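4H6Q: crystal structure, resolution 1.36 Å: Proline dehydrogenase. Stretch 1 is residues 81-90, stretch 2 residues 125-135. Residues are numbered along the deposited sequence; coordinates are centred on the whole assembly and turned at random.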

# COMPACT_ATOMS: atom_id res chain seq x y z
N VAL A 81 -3.31 14.24 4.46
CA VAL A 81 -4.00 12.97 4.17
C VAL A 81 -5.51 13.10 4.46
O VAL A 81 -6.33 12.62 3.66
CB VAL A 81 -3.39 11.79 4.95
CG1 VAL A 81 -4.18 10.51 4.71
CG2 VAL A 81 -1.91 11.58 4.54
N ILE A 82 -5.86 13.79 5.55
CA ILE A 82 -7.28 14.05 5.83
C ILE A 82 -7.89 14.90 4.72
O ILE A 82 -9.03 14.64 4.31
CB ILE A 82 -7.46 14.61 7.24
CG1 ILE A 82 -7.17 13.47 8.22
CG2 ILE A 82 -8.87 15.18 7.48
CD1 ILE A 82 -6.90 13.86 9.70
N LYS A 83 -7.18 15.93 4.22
CA LYS A 83 -7.70 16.74 3.10
C LYS A 83 -7.94 15.86 1.89
O LYS A 83 -8.94 16.01 1.15
CB LYS A 83 -6.72 17.86 2.73
CG LYS A 83 -6.66 18.96 3.75
CD LYS A 83 -5.66 20.03 3.31
CE LYS A 83 -5.39 21.05 4.43
NZ LYS A 83 -5.83 20.51 5.77
N LEU A 84 -7.06 14.90 1.64
CA LEU A 84 -7.25 13.96 0.53
C LEU A 84 -8.51 13.13 0.72
O LEU A 84 -9.29 12.94 -0.22
CB LEU A 84 -6.02 13.05 0.49
CG LEU A 84 -6.13 11.83 -0.41
CD1 LEU A 84 -6.22 12.22 -1.88
CD2 LEU A 84 -4.96 10.87 -0.12
N ILE A 85 -8.70 12.58 1.92
CA ILE A 85 -9.89 11.77 2.19
C ILE A 85 -11.16 12.60 1.99
O ILE A 85 -12.16 12.12 1.42
CB ILE A 85 -9.82 11.19 3.63
CG1 ILE A 85 -8.71 10.16 3.73
CG2 ILE A 85 -11.15 10.63 4.09
CD1 ILE A 85 -8.29 9.85 5.18
N GLU A 86 -11.18 13.84 2.48
CA GLU A 86 -12.34 14.72 2.25
C GLU A 86 -12.60 14.94 0.77
O GLU A 86 -13.75 14.88 0.31
CB GLU A 86 -12.17 16.09 2.95
CG GLU A 86 -12.09 16.02 4.48
CD GLU A 86 -13.39 15.82 5.19
OE1 GLU A 86 -14.41 15.48 4.54
OE2 GLU A 86 -13.40 16.01 6.43
N ALA A 87 -11.55 15.18 -0.00
CA ALA A 87 -11.70 15.44 -1.42
C ALA A 87 -12.17 14.20 -2.17
O ALA A 87 -13.02 14.30 -3.08
CB ALA A 87 -10.37 15.98 -2.02
N ALA A 88 -11.63 13.04 -1.83
CA ALA A 88 -12.11 11.79 -2.45
C ALA A 88 -13.59 11.57 -2.20
O ALA A 88 -14.37 11.37 -3.13
CB ALA A 88 -11.29 10.59 -1.93
N HIS A 89 -13.98 11.69 -0.94
CA HIS A 89 -15.39 11.53 -0.56
C HIS A 89 -16.27 12.53 -1.33
O HIS A 89 -17.36 12.15 -1.79
CB HIS A 89 -15.52 11.67 0.96
CG HIS A 89 -16.94 11.70 1.45
ND1 HIS A 89 -17.80 10.62 1.31
CD2 HIS A 89 -17.67 12.67 2.06
CE1 HIS A 89 -18.99 10.93 1.81
NE2 HIS A 89 -18.94 12.17 2.27
N ALA A 90 -15.87 13.80 -1.41
CA ALA A 90 -16.71 14.81 -2.07
C ALA A 90 -16.86 14.52 -3.56
O ALA A 90 -17.86 14.93 -4.14
CB ALA A 90 -16.13 16.22 -1.85
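Stretch 2 125-135: AKAKEYGGFIC

Stretch 1 is helical throughout, a segment of a helix that begins earlier in the chain, with regular i to i+4 backbone hydrogen bonds such as Glu86 N to Ile82 O at 2.9 Å. Stretch 2 enters as the last part of a second helix, passes through a turn at Tyr130, Gly131 and Gly132, and leaves as a β-strand from Phe133 to Cys135. The two helices run side by side in the same direction: their axes are inclined by only 7° and approach to 9.8 Å. In register, Ile82 lies beside Lys126, Ile85 beside Ala127 and His89 beside Tyr130, with CA–CA distances of 7.0, 6.4 and 6.9 Å.

The turn is tied back to the helix by Ala127 O, which accepts hydrogen bonds from Tyr130 N at 3.0 Å and from Gly132 N at 2.7 Å. Gly131 has a phi of 74°, a conformation that favours glycine. At Gly132 an ideal CB would lie 2.9 Å from Ala127 O, so the absence of a side chain leaves room for this tight closure.

Ile85 is the apolar centre of the contact. Its CA–CB bond points toward stretch 2, and its branched side chain meets several neighbours: CG2 lies 4.0 Å from Ala127 CA and 4.0 Å from Tyr130 CD2, while CD1 is 4.2 Å from both Ala127 CB and Ile134 CD1. The small side chain of Ala127 suits a place where the backbones come close, and Ile134 extends the apolar packing from the strand. Lys126 contributes its aliphatic portion, with CG 3.8 Å from Ile85 CG2 and 4.1 Å from Ile82 CG2.

Beyond this apolar patch, the CA-to-CB bond of Glu86 points sideways relative to stretch 2, but its carboxylate comes nearer and engages two partners. Glu86 OE2 forms a salt bridge with Lys126 NZ at 2.9 Å, and Glu86 OE1 accepts a short hydrogen bond of 2.6 Å from Tyr130 OH. Lysine is well suited here, since its long chain covers the isoleucines and still delivers its charge to the acid; Lys126 NZ also makes a weak 3.3 Å hydrogen bond, within a salt bridge, to Glu129 OE2 in its own stretch.

Tyr130 combines the two kinds of contact and has the largest area covered by the opposing stretch. Its ring stacks face to face on that of His89, with planes at 4° and centroids 3.6 Å apart; His89 CD2 reaches Tyr130 CE1 at 3.5 Å. Flat rings allow this close overlap, while the tyrosine hydroxyl remains available to Glu86.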

# COMPACT_ATOMS: atom_id res chain seq x y z
N ALA A 125 -10.24 7.37 11.55
CA ALA A 125 -11.58 7.82 11.96
C ALA A 125 -12.26 8.55 10.80
O ALA A 125 -13.46 8.35 10.57
CB ALA A 125 -11.46 8.71 13.20
N LYS A 126 -11.54 9.40 10.09
CA LYS A 126 -12.11 10.17 8.98
C LYS A 126 -12.47 9.24 7.83
O LYS A 126 -13.60 9.33 7.27
CB LYS A 126 -11.17 11.31 8.54
CG LYS A 126 -11.73 12.22 7.48
CD LYS A 126 -13.06 12.85 7.81
CE LYS A 126 -12.93 13.86 8.91
NZ LYS A 126 -14.14 14.69 8.93
N ALA A 127 -11.57 8.34 7.44
CA ALA A 127 -11.88 7.40 6.36
C ALA A 127 -13.10 6.55 6.76
O ALA A 127 -14.01 6.37 5.95
CB ALA A 127 -10.69 6.50 6.03
N LYS A 128 -13.15 6.08 8.01
CA LYS A 128 -14.27 5.23 8.45
C LYS A 128 -15.61 5.98 8.45
O LYS A 128 -16.66 5.40 8.13
CB LYS A 128 -14.01 4.70 9.86
CG LYS A 128 -15.14 3.82 10.43
CD LYS A 128 -14.76 3.13 11.71
CE LYS A 128 -15.95 2.37 12.26
NZ LYS A 128 -15.53 1.60 13.48
N GLU A 129 -15.61 7.28 8.75
CA GLU A 129 -16.85 8.06 8.68
C GLU A 129 -17.49 7.94 7.30
O GLU A 129 -18.74 8.02 7.14
CB GLU A 129 -16.53 9.52 8.94
CG GLU A 129 -17.73 10.41 9.03
CD GLU A 129 -17.36 11.86 9.28
OE1 GLU A 129 -18.27 12.71 9.14
OE2 GLU A 129 -16.17 12.13 9.61
N TYR A 130 -16.64 7.81 6.29
CA TYR A 130 -17.10 7.79 4.92
C TYR A 130 -17.09 6.37 4.36
O TYR A 130 -17.07 6.18 3.14
CB TYR A 130 -16.25 8.73 4.05
CG TYR A 130 -16.26 10.18 4.52
CD1 TYR A 130 -17.41 10.78 5.07
CD2 TYR A 130 -15.10 10.98 4.41
CE1 TYR A 130 -17.40 12.08 5.46
CE2 TYR A 130 -15.11 12.30 4.81
CZ TYR A 130 -16.26 12.85 5.35
OH TYR A 130 -16.27 14.16 5.73
N GLY A 131 -17.05 5.39 5.26
CA GLY A 131 -17.12 3.98 4.90
C GLY A 131 -15.84 3.46 4.27
O GLY A 131 -15.82 2.42 3.62
N GLY A 132 -14.75 4.21 4.46
CA GLY A 132 -13.46 3.92 3.83
C GLY A 132 -12.52 3.01 4.57
O GLY A 132 -12.88 2.31 5.56
N PHE A 133 -11.26 3.00 4.09
CA PHE A 133 -10.27 2.02 4.50
C PHE A 133 -8.87 2.64 4.46
O PHE A 133 -8.55 3.35 3.47
CB PHE A 133 -10.33 0.80 3.56
CG PHE A 133 -9.38 -0.31 3.92
CD1 PHE A 133 -9.76 -1.30 4.82
CD2 PHE A 133 -8.13 -0.37 3.32
CE1 PHE A 133 -8.87 -2.36 5.11
CE2 PHE A 133 -7.26 -1.41 3.60
CZ PHE A 133 -7.63 -2.39 4.50
N ILE A 134 -8.04 2.30 5.46
CA ILE A 134 -6.64 2.75 5.45
C ILE A 134 -5.75 1.53 5.51
O ILE A 134 -5.95 0.66 6.38
CB ILE A 134 -6.35 3.61 6.71
CG1 ILE A 134 -7.23 4.88 6.77
CG2 ILE A 134 -4.86 3.97 6.81
CD1 ILE A 134 -7.10 5.80 5.50
N CYS A 135 -4.74 1.49 4.63
CA CYS A 135 -3.69 0.50 4.75
C CYS A 135 -2.43 1.13 5.37
O CYS A 135 -1.99 2.20 4.92
CB CYS A 135 -3.32 -0.11 3.38
SG CYS A 135 -1.98 -1.34 3.51